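Local atomic coordinates of ADP-ribosylating toxin CARDS (Mycoplasma pneumoniae, PDB entry 4TLV), a protein that transfers the ADP-ribosyl group of NAD(+) to multiple target proteins and causes vacuolization and epithelial damage in host cells. Residues A[310-315]-A[323-328]; A[289-294]-A[298-303]; A[351-356]-A[360-365]; A[270-275]-A[433-438]. All coordinates share one frame; numbering follows the deposited sequence.

Contact 1 of 4, residues A[310-315]-A[323-328]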
# COMPACT_ATOMS: atom_id res chain seq x y z
N PHE A 310 -1.70 -17.20 -24.26
CA PHE A 310 -1.25 -18.32 -23.46
C PHE A 310 -1.40 -18.02 -21.97
O PHE A 310 -1.34 -16.87 -21.57
CB PHE A 310 0.19 -18.70 -23.80
CG PHE A 310 1.19 -17.58 -23.61
CD1 PHE A 310 1.36 -16.61 -24.59
CD2 PHE A 310 1.97 -17.51 -22.46
CE1 PHE A 310 2.28 -15.58 -24.43
CE2 PHE A 310 2.90 -16.49 -22.28
CZ PHE A 310 3.06 -15.52 -23.27
N PRO A 311 -1.58 -19.07 -21.16
CA PRO A 311 -1.75 -18.89 -19.72
C PRO A 311 -0.40 -18.59 -19.08
O PRO A 311 0.62 -19.14 -19.49
CB PRO A 311 -2.26 -20.26 -19.24
CG PRO A 311 -2.55 -21.06 -20.49
CD PRO A 311 -1.67 -20.49 -21.55
N GLN A 312 -0.39 -17.70 -18.09
CA GLN A 312 0.83 -17.44 -17.35
C GLN A 312 0.66 -18.02 -15.94
O GLN A 312 -0.45 -18.06 -15.42
CB GLN A 312 1.16 -15.95 -17.38
CG GLN A 312 1.57 -15.50 -18.80
CD GLN A 312 1.94 -14.04 -18.89
OE1 GLN A 312 2.17 -13.39 -17.87
NE2 GLN A 312 2.02 -13.51 -20.11
N THR A 313 1.75 -18.50 -15.36
CA THR A 313 1.66 -19.46 -14.27
C THR A 313 2.41 -19.02 -13.02
O THR A 313 2.26 -19.64 -11.97
CB THR A 313 2.23 -20.83 -14.69
OG1 THR A 313 3.65 -20.71 -14.91
CG2 THR A 313 1.58 -21.33 -15.98
N ILE A 314 3.23 -17.97 -13.12
CA ILE A 314 4.03 -17.56 -11.96
C ILE A 314 3.42 -16.34 -11.27
O ILE A 314 3.19 -15.31 -11.89
CB ILE A 314 5.49 -17.25 -12.35
CG1 ILE A 314 6.15 -18.45 -13.05
CG2 ILE A 314 6.28 -16.75 -11.11
CD1 ILE A 314 6.12 -19.79 -12.24
N PHE A 315 3.18 -16.48 -9.96
CA PHE A 315 2.59 -15.41 -9.16
C PHE A 315 3.43 -15.14 -7.93
O PHE A 315 4.22 -15.99 -7.51
CB PHE A 315 1.16 -15.78 -8.71
CG PHE A 315 0.20 -16.01 -9.86
CD1 PHE A 315 0.18 -17.24 -10.51
CD2 PHE A 315 -0.66 -15.02 -10.28
CE1 PHE A 315 -0.69 -17.48 -11.56
CE2 PHE A 315 -1.53 -15.24 -11.35
CZ PHE A 315 -1.54 -16.48 -11.99
N ILE A 323 -1.72 -10.35 -5.01
CA ILE A 323 -1.17 -11.51 -5.71
C ILE A 323 -0.98 -11.11 -7.17
O ILE A 323 -1.96 -10.91 -7.89
CB ILE A 323 -2.13 -12.72 -5.61
CG1 ILE A 323 -2.37 -13.08 -4.14
CG2 ILE A 323 -1.57 -13.92 -6.38
CD1 ILE A 323 -3.60 -13.98 -3.91
N CYS A 324 0.27 -10.96 -7.60
CA CYS A 324 0.57 -10.40 -8.91
C CYS A 324 1.15 -11.45 -9.85
O CYS A 324 1.90 -12.33 -9.41
CB CYS A 324 1.62 -9.29 -8.81
SG CYS A 324 1.28 -7.98 -7.63
N LEU A 325 0.84 -11.33 -11.14
CA LEU A 325 1.51 -12.09 -12.19
C LEU A 325 2.94 -11.59 -12.27
O LEU A 325 3.18 -10.39 -12.16
CB LEU A 325 0.87 -11.86 -13.55
CG LEU A 325 -0.12 -12.88 -14.10
CD1 LEU A 325 -0.52 -12.48 -15.54
CD2 LEU A 325 0.47 -14.29 -14.06
N LYS A 326 3.89 -12.50 -12.50
CA LYS A 326 5.29 -12.13 -12.54
C LYS A 326 5.62 -11.07 -13.60
O LYS A 326 6.29 -10.09 -13.29
CB LYS A 326 6.18 -13.36 -12.78
CG LYS A 326 7.66 -13.03 -13.02
CD LYS A 326 8.43 -14.30 -13.40
CE LYS A 326 9.85 -13.99 -13.84
NZ LYS A 326 10.61 -13.33 -12.76
N ASP A 327 5.17 -11.27 -14.83
CA ASP A 327 5.65 -10.42 -15.93
C ASP A 327 4.76 -9.20 -16.19
O ASP A 327 3.53 -9.27 -16.08
CB ASP A 327 5.82 -11.20 -17.23
CG ASP A 327 6.90 -12.27 -17.13
OD1 ASP A 327 8.06 -11.93 -16.84
OD2 ASP A 327 6.57 -13.46 -17.35
N LEU A 328 5.39 -8.10 -16.57
CA LEU A 328 4.67 -6.92 -17.06
C LEU A 328 4.12 -7.16 -18.46
O LEU A 328 4.69 -7.95 -19.23
CB LEU A 328 5.63 -5.73 -17.12
CG LEU A 328 6.28 -5.37 -15.78
CD1 LEU A 328 7.19 -4.15 -15.93
CD2 LEU A 328 5.19 -5.08 -14.72
O HOH W 1 3.99 -13.71 -15.87
O HOH W 2 1.86 -10.66 -17.91
O HOH W 3 2.13 -10.04 -20.36
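F315 and L325 run alongside each other from the one antiparallel bridge between 310-315 and 323-328, a non-hydrogen-bonded pair with CA atoms 4.6 Å apart. L325 reaches over one face of the phenyl ring with CD2, which sits 3.9 Å from the ring centroid in a CH-pi contact, offset toward the rim at CE2 and CZ. The F315 ring is carried there with CG anti to its carbonyl carbon (chi1 -61°), while its CB meets I323 CG2 at 4.0 Å. Beyond the bridge, K326 N donates to I314 O over 3.0 Å, and the two side chains run in parallel, I314 CG2 against K326 CB at 3.8 Å. The lysine amine goes on to a salt bridge with D274. Q312 lies crosswise to L325: its CB faces L325 CD2, and its OE1 lies 3.7 Å from L325 CD1. That same OE1 accepts from two waters, each 2.7 Å away; one also bonds D327 N and OD2, the other D327 O. F315 and L325 turn inward in the beta-trefoil D2 domain, where F315 also packs on L290 and L337. The chemistry thus changes along the contact, from an apolar, buried bridge to a hydrated end where water carries the glutamine amide's link to the D327 backbone and carboxylate.

Contact 2 of 4, residues A[289-294]-A[298-303]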
# COMPACT_ATOMS: atom_id res chain seq x y z
N MET A 289 -3.80 -25.91 -10.56
CA MET A 289 -2.83 -24.85 -10.70
C MET A 289 -3.57 -23.57 -11.05
O MET A 289 -4.42 -23.54 -11.95
CB MET A 289 -1.84 -25.17 -11.81
CG MET A 289 -0.91 -26.33 -11.48
SD MET A 289 0.07 -26.77 -12.91
CE MET A 289 -1.13 -27.58 -13.95
N LEU A 290 -3.22 -22.50 -10.34
CA LEU A 290 -3.71 -21.17 -10.64
C LEU A 290 -3.04 -20.67 -11.92
O LEU A 290 -1.82 -20.79 -12.06
CB LEU A 290 -3.36 -20.24 -9.49
CG LEU A 290 -3.88 -18.81 -9.59
CD1 LEU A 290 -5.42 -18.81 -9.51
CD2 LEU A 290 -3.27 -17.97 -8.47
N GLN A 291 -3.83 -20.12 -12.84
CA GLN A 291 -3.27 -19.56 -14.06
C GLN A 291 -4.02 -18.29 -14.46
O GLN A 291 -5.14 -18.07 -14.02
CB GLN A 291 -3.31 -20.60 -15.20
CG GLN A 291 -2.42 -21.80 -14.94
CD GLN A 291 -2.41 -22.79 -16.05
OE1 GLN A 291 -3.11 -22.63 -17.04
NE2 GLN A 291 -1.61 -23.85 -15.89
N ALA A 292 -3.40 -17.45 -15.28
CA ALA A 292 -4.07 -16.21 -15.70
C ALA A 292 -3.59 -15.74 -17.06
O ALA A 292 -2.49 -16.06 -17.49
CB ALA A 292 -3.90 -15.10 -14.63
N ASP A 293 -4.43 -14.97 -17.75
CA ASP A 293 -4.13 -14.59 -19.13
C ASP A 293 -4.29 -13.09 -19.30
O ASP A 293 -5.39 -12.57 -19.23
CB ASP A 293 -5.08 -15.31 -20.10
CG ASP A 293 -4.71 -15.08 -21.58
OD1 ASP A 293 -4.03 -14.08 -21.89
OD2 ASP A 293 -5.08 -15.91 -22.43
N PRO A 294 -3.18 -12.37 -19.53
CA PRO A 294 -3.28 -10.90 -19.64
C PRO A 294 -4.01 -10.43 -20.89
O PRO A 294 -4.35 -9.26 -20.99
CB PRO A 294 -1.82 -10.43 -19.72
CG PRO A 294 -1.00 -11.61 -19.34
CD PRO A 294 -1.80 -12.84 -19.68
N ASN A 298 -8.47 -12.93 -17.69
CA ASN A 298 -9.08 -14.06 -16.98
C ASN A 298 -8.13 -14.72 -15.99
O ASN A 298 -6.93 -14.83 -16.24
CB ASN A 298 -9.59 -15.11 -17.98
CG ASN A 298 -10.85 -14.66 -18.71
OD1 ASN A 298 -11.53 -13.73 -18.29
ND2 ASN A 298 -11.16 -15.33 -19.82
N VAL A 299 -8.68 -15.18 -14.87
CA VAL A 299 -7.95 -15.98 -13.89
C VAL A 299 -8.72 -17.28 -13.81
O VAL A 299 -9.95 -17.26 -13.77
CB VAL A 299 -7.97 -15.32 -12.52
CG1 VAL A 299 -7.25 -16.22 -11.46
CG2 VAL A 299 -7.32 -13.93 -12.59
N PHE A 300 -8.03 -18.41 -13.80
CA PHE A 300 -8.73 -19.69 -13.79
C PHE A 300 -7.88 -20.81 -13.22
O PHE A 300 -6.69 -20.63 -12.95
CB PHE A 300 -9.17 -20.04 -15.21
CG PHE A 300 -8.09 -19.89 -16.22
CD1 PHE A 300 -7.88 -18.68 -16.86
CD2 PHE A 300 -7.25 -20.95 -16.52
CE1 PHE A 300 -6.85 -18.55 -17.80
CE2 PHE A 300 -6.24 -20.82 -17.45
CZ PHE A 300 -6.04 -19.62 -18.08
N LEU A 301 -8.50 -21.97 -13.07
CA LEU A 301 -7.87 -23.12 -12.45
C LEU A 301 -7.80 -24.26 -13.46
O LEU A 301 -8.76 -24.52 -14.18
CB LEU A 301 -8.70 -23.57 -11.24
CG LEU A 301 -9.00 -22.54 -10.15
CD1 LEU A 301 -10.21 -22.96 -9.33
CD2 LEU A 301 -7.78 -22.38 -9.27
N VAL A 302 -6.65 -24.93 -13.50
CA VAL A 302 -6.45 -26.07 -14.38
C VAL A 302 -6.12 -27.26 -13.51
O VAL A 302 -5.20 -27.19 -12.69
CB VAL A 302 -5.31 -25.80 -15.37
CG1 VAL A 302 -4.95 -27.06 -16.16
CG2 VAL A 302 -5.69 -24.65 -16.30
N GLU A 303 -6.87 -28.35 -13.66
CA GLU A 303 -6.66 -29.50 -12.77
C GLU A 303 -5.35 -30.21 -13.09
O GLU A 303 -4.98 -30.36 -14.25
CB GLU A 303 -7.83 -30.48 -12.84
CG GLU A 303 -7.66 -31.66 -11.90
CD GLU A 303 -8.94 -32.47 -11.73
OE1 GLU A 303 -9.94 -32.17 -12.41
OE2 GLU A 303 -8.93 -33.42 -10.91
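L290 packs on V299 and L301, and A292 on V299, on the buried face of two antiparallel strands, 289-293 and 298-303. The closest apolar side-chain contact on this face is L290 CD1 on V299 CG1, 3.7 Å; the leucine puts CG anti to its backbone N (chi1 -176°), and its CD1 also approaches L301 CD2. A292 CB lies 4.2 Å from V299 CG2, and the small side chain goes with a close backbone pair, CA atoms 4.3 Å apart. L352 covers A292 and V299 from strand 348-354, L279 covers L290 and L301, and L337 adds to the cover of L290. Between the faces run the backbone bonds: M289 and V302 exchange a pair, Q291 and F300 another, and D293 N donates to N298 O. This is a beta hairpin of the D2 beta-trefoil, flanked by strand 278-281 on the side of 289-293 and by 401-407 on the side of 298-303, with the turn after P294 closing it. The opposite face, carrying M289, Q291, F300 and V302, is more open, three of these four being partly exposed. F300 CG stands between its backbone N and carbonyl carbon (chi1 48°), which lays the ring across the neighbouring strand with Q291 O over its centre, 4.0 Å above the plane. The Q291 amide is steeply turned to that ring, 73° between planes; its OE1 lies 3.6 Å from F300 CE2 and 3.4 Å from V302 CG2. At the far end M289 CE only grazes V302 CG1, at 4.4 Å.

Contact 3 of 4, residues A[351-356]-A[360-365]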
# COMPACT_ATOMS: atom_id res chain seq x y z
N HIS A 351 -10.54 -12.01 -11.15
CA HIS A 351 -10.21 -11.58 -12.51
C HIS A 351 -8.99 -10.67 -12.36
O HIS A 351 -8.76 -10.13 -11.29
CB HIS A 351 -11.40 -10.78 -13.06
CG HIS A 351 -11.43 -10.65 -14.55
ND1 HIS A 351 -11.58 -11.57 -15.52
CD2 HIS A 351 -11.33 -9.43 -15.19
CE1 HIS A 351 -11.55 -10.91 -16.73
NE2 HIS A 351 -11.40 -9.61 -16.50
N LEU A 352 -8.23 -10.45 -13.43
CA LEU A 352 -7.06 -9.58 -13.31
C LEU A 352 -7.47 -8.12 -13.44
O LEU A 352 -8.44 -7.79 -14.11
CB LEU A 352 -6.02 -9.91 -14.38
CG LEU A 352 -5.34 -11.29 -14.32
CD1 LEU A 352 -4.32 -11.39 -15.46
CD2 LEU A 352 -4.67 -11.50 -12.97
N SER A 353 -6.72 -7.24 -12.76
CA SER A 353 -6.75 -5.82 -13.09
C SER A 353 -5.40 -5.18 -12.80
O SER A 353 -4.52 -5.81 -12.22
CB SER A 353 -7.89 -5.08 -12.38
OG SER A 353 -7.66 -5.00 -11.00
N VAL A 354 -5.22 -3.94 -13.23
CA VAL A 354 -3.95 -3.24 -13.05
C VAL A 354 -3.59 -3.17 -11.56
O VAL A 354 -4.39 -2.71 -10.74
CB VAL A 354 -4.01 -1.83 -13.67
CG1 VAL A 354 -2.76 -1.00 -13.32
CG2 VAL A 354 -4.14 -1.94 -15.18
N SER A 355 -2.38 -3.63 -11.22
CA SER A 355 -1.94 -3.63 -9.81
C SER A 355 -1.96 -2.23 -9.24
O SER A 355 -1.38 -1.32 -9.81
CB SER A 355 -0.51 -4.19 -9.70
OG SER A 355 -0.39 -5.45 -10.35
N ALA A 356 -2.60 -2.05 -8.09
CA ALA A 356 -2.76 -0.72 -7.49
C ALA A 356 -2.57 -0.86 -6.00
O ALA A 356 -3.16 -1.75 -5.38
CB ALA A 356 -4.16 -0.19 -7.76
N VAL A 360 -8.48 -2.09 -2.35
CA VAL A 360 -8.83 -3.07 -1.33
C VAL A 360 -9.22 -4.41 -1.96
O VAL A 360 -8.93 -5.47 -1.42
CB VAL A 360 -9.95 -2.55 -0.39
CG1 VAL A 360 -10.37 -3.63 0.62
CG2 VAL A 360 -9.47 -1.30 0.36
N ASN A 361 -9.85 -4.36 -3.14
CA ASN A 361 -10.27 -5.60 -3.79
C ASN A 361 -9.11 -6.41 -4.39
O ASN A 361 -9.32 -7.52 -4.87
CB ASN A 361 -11.39 -5.36 -4.83
CG ASN A 361 -10.96 -4.45 -5.98
OD1 ASN A 361 -9.79 -4.07 -6.10
ND2 ASN A 361 -11.92 -4.10 -6.84
N GLN A 362 -7.88 -5.88 -4.32
CA GLN A 362 -6.69 -6.65 -4.69
C GLN A 362 -5.90 -7.15 -3.48
O GLN A 362 -4.80 -7.68 -3.63
CB GLN A 362 -5.75 -5.84 -5.60
CG GLN A 362 -6.37 -5.33 -6.90
CD GLN A 362 -5.42 -4.42 -7.68
OE1 GLN A 362 -4.27 -4.23 -7.30
NE2 GLN A 362 -5.91 -3.87 -8.79
N LYS A 363 -6.44 -6.97 -2.27
CA LYS A 363 -5.71 -7.39 -1.08
C LYS A 363 -6.20 -8.74 -0.54
O LYS A 363 -7.40 -8.99 -0.44
CB LYS A 363 -5.77 -6.30 -0.00
CG LYS A 363 -5.14 -4.96 -0.47
CD LYS A 363 -4.98 -4.00 0.71
CE LYS A 363 -4.44 -2.63 0.28
NZ LYS A 363 -3.17 -2.73 -0.55
N TRP A 364 -5.23 -9.60 -0.20
CA TRP A 364 -5.49 -10.99 0.18
C TRP A 364 -4.71 -11.34 1.44
O TRP A 364 -3.63 -10.80 1.67
CB TRP A 364 -5.03 -11.93 -0.93
CG TRP A 364 -5.70 -11.65 -2.25
CD1 TRP A 364 -5.24 -10.85 -3.27
CD2 TRP A 364 -6.97 -12.16 -2.68
NE1 TRP A 364 -6.15 -10.84 -4.30
CE2 TRP A 364 -7.22 -11.64 -3.97
CE3 TRP A 364 -7.92 -13.02 -2.10
CZ2 TRP A 364 -8.38 -11.94 -4.69
CZ3 TRP A 364 -9.08 -13.33 -2.83
CH2 TRP A 364 -9.30 -12.80 -4.11
N LYS A 365 -5.27 -12.23 2.25
CA LYS A 365 -4.57 -12.74 3.44
C LYS A 365 -4.38 -14.23 3.21
O LYS A 365 -5.22 -14.86 2.56
CB LYS A 365 -5.42 -12.58 4.70
CG LYS A 365 -5.51 -11.17 5.28
CD LYS A 365 -6.63 -11.13 6.35
CE LYS A 365 -7.94 -11.64 5.74
NZ LYS A 365 -9.13 -11.57 6.64
O HOH W 4 -4.06 -3.29 -3.18
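Q362 reaches across to the end of strand 348-354 and grips S353, V354 and A356 with both ends of its carboxamide. Three direct hydrogen bonds cross, all made by this one group. NE2 donates to V354 O at 2.7 Å; the acceptor lies in the plane of the amide, but the nitrogen stands above the plane of the V354 carbonyl, 44° out of it. A second NE2 bond, to S353 OG at 3.0 Å, is weak and bent, with 130° at the hydrogen; that hydroxyl also has T338 as a partner. In the other direction A356 N donates to Q362 OE1, 2.9 Å away. Extended beyond CG (chi2 174°), the side chain carries its amide across a gap in which the nearest CA atoms, S355 and Q362, are 7.6 Å apart. Donor and acceptor on one amide thus read a carbonyl and an N-H two residues apart, which fixes the rotation of the carboxamide. The contact fastens the connection between strands 348-354 and 364-368 of the D2 beta-trefoil, where the chain turns through the short 3-10 segment 360-362, held by K363 N bonding to V360 O. A water makes the remaining polar link: it donates to A356 O and accepts from K363 NZ, 2.8 Å from each. The lysine amine also bonds the Y320 and V357 carbonyls. Apolar contact is slight, and the Q362 side chain also touches S336 and T338 of strand 335-340.

Contact 4 of 4, residues A[270-275]-A[433-438]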
# COMPACT_ATOMS: atom_id res chain seq x y z
N LYS A 270 17.69 -11.41 -2.92
CA LYS A 270 18.27 -12.60 -3.55
C LYS A 270 17.53 -13.89 -3.19
O LYS A 270 17.76 -14.92 -3.79
CB LYS A 270 19.74 -12.75 -3.20
CG LYS A 270 20.01 -13.12 -1.77
CD LYS A 270 21.50 -13.35 -1.56
CE LYS A 270 21.81 -13.55 -0.09
NZ LYS A 270 23.29 -13.75 0.09
N GLU A 271 16.66 -13.82 -2.19
CA GLU A 271 15.83 -14.97 -1.81
C GLU A 271 14.72 -15.28 -2.81
O GLU A 271 14.12 -16.36 -2.74
CB GLU A 271 15.19 -14.72 -0.42
CG GLU A 271 16.20 -14.64 0.72
CD GLU A 271 15.66 -13.99 1.99
OE1 GLU A 271 14.56 -13.41 1.97
OE2 GLU A 271 16.36 -14.07 3.03
N LEU A 272 14.40 -14.34 -3.70
CA LEU A 272 13.18 -14.50 -4.51
C LEU A 272 13.30 -15.63 -5.52
O LEU A 272 14.34 -15.76 -6.16
CB LEU A 272 12.82 -13.20 -5.25
CG LEU A 272 12.62 -11.96 -4.36
CD1 LEU A 272 12.18 -10.78 -5.19
CD2 LEU A 272 11.60 -12.25 -3.27
N GLU A 273 12.24 -16.41 -5.66
CA GLU A 273 12.17 -17.49 -6.65
C GLU A 273 10.82 -17.41 -7.33
O GLU A 273 9.86 -16.93 -6.75
CB GLU A 273 12.25 -18.87 -5.96
CG GLU A 273 13.51 -19.10 -5.15
CD GLU A 273 13.36 -20.20 -4.09
OE1 GLU A 273 12.21 -20.65 -3.80
OE2 GLU A 273 14.41 -20.60 -3.54
N ASP A 274 10.76 -17.88 -8.57
CA ASP A 274 9.51 -17.95 -9.31
C ASP A 274 8.70 -19.14 -8.81
O ASP A 274 9.18 -20.27 -8.84
CB ASP A 274 9.80 -18.11 -10.81
CG ASP A 274 10.34 -16.84 -11.45
OD1 ASP A 274 10.26 -15.76 -10.83
OD2 ASP A 274 10.81 -16.94 -12.59
N THR A 275 7.48 -18.88 -8.35
CA THR A 275 6.66 -19.95 -7.79
C THR A 275 5.31 -20.05 -8.49
O THR A 275 4.54 -19.08 -8.52
CB THR A 275 6.39 -19.70 -6.28
OG1 THR A 275 5.75 -18.43 -6.11
CG2 THR A 275 7.69 -19.69 -5.48
N THR A 433 4.28 -15.86 1.76
CA THR A 433 4.87 -14.76 2.49
C THR A 433 4.84 -13.52 1.59
O THR A 433 4.74 -13.64 0.39
CB THR A 433 6.33 -15.06 2.88
OG1 THR A 433 7.13 -15.16 1.70
CG2 THR A 433 6.42 -16.40 3.65
N MET A 434 4.95 -12.34 2.18
CA MET A 434 4.80 -11.11 1.40
C MET A 434 6.16 -10.53 1.01
O MET A 434 6.90 -10.05 1.86
CB MET A 434 3.96 -10.10 2.20
CG MET A 434 2.49 -10.47 2.28
SD MET A 434 1.62 -9.47 3.48
CE MET A 434 1.82 -10.45 4.93
N ARG A 435 6.46 -10.56 -0.28
CA ARG A 435 7.76 -10.11 -0.79
C ARG A 435 7.67 -8.63 -1.13
O ARG A 435 6.58 -8.06 -1.22
CB ARG A 435 8.15 -10.90 -2.04
CG ARG A 435 7.32 -10.57 -3.29
CD ARG A 435 8.02 -11.05 -4.61
NE ARG A 435 8.24 -12.51 -4.60
CZ ARG A 435 8.76 -13.21 -5.60
NH1 ARG A 435 9.10 -12.62 -6.72
NH2 ARG A 435 8.91 -14.54 -5.47
N ALA A 436 8.82 -7.99 -1.32
CA ALA A 436 8.85 -6.59 -1.71
C ALA A 436 8.10 -6.39 -3.03
O ALA A 436 8.10 -7.25 -3.90
CB ALA A 436 10.31 -6.08 -1.81
N ALA A 437 7.46 -5.23 -3.17
CA ALA A 437 6.65 -4.93 -4.34
C ALA A 437 7.51 -4.50 -5.52
O ALA A 437 8.63 -4.05 -5.34
CB ALA A 437 5.66 -3.82 -3.98
N SER A 438 6.97 -4.64 -6.73
CA SER A 438 7.73 -4.32 -7.94
C SER A 438 7.16 -3.14 -8.72
O SER A 438 7.86 -2.55 -9.54
CB SER A 438 7.84 -5.54 -8.86
OG SER A 438 6.58 -5.82 -9.45
O HOH W 5 8.21 -14.19 -9.54
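The KELED motif, involved in trafficking to the host endoplasmic reticulum and solvent exposed in the crystal, occupies 270-274, and here L272 and E273 of it meet R435 of segment 433-438. The arginine holds the contact by its guanidinium. R435 NH2 donates to the main-chain oxygen E273 O, 2.9 Å away, with the oxygen lying at the edge, only 1° from the guanidinium plane; seen from the carbonyl, the nitrogen is tilted 31° out of plane. L272 leans across one face of the same group: CD2 stands 3.6 Å from R435 NE, while CD1 approaches R435 NH1 at 3.9 Å. The arginine chain bends at CG-CD (chi3 60°), which turns the flat group so that one face meets the leucine and an edge meets the carbonyl. D274, whose carboxylate is already held by K326, joins less directly. A water donates to D274 OD1 and receives a long, weak bond from R435 NH1. Opposite charge at 5.3 Å between D274 OD1 and R435 NH1 would probably favour the arrangement. The E273 carboxylate turns to H163, and Q430 bonds the backbone of E271 and E273. R435 packs on F316 of strand 315-317 and bonds W317 through its backbone, setting this surface contact beside the short 315-317 and 323-325 hairpin, at the entry to and exit from the D2 domain.

Overall arrangement
From the N terminus, the KELED segment 270-275 comes first and finds its partner, 433-438, only after the chain has run through the D2 trefoil. Contact 4 therefore closes a loop of 157 intervening residues, within which the other three follow in series: contact 2 shuts the 289-303 hairpin, contact 1 the 310-328 excursion and contact 3 the turn between strands 348-354 and 364-368. None cross. Contact 1 touches all the others: Q312 N meets A292 O of contact 2 at 2.7 Å, I323 and L325 pack on W364 and L352 of contact 3, and K326 bridges to D274 of contact 4. Contacts 2 and 3 meet through V299 and L352; contact 4 touches neither.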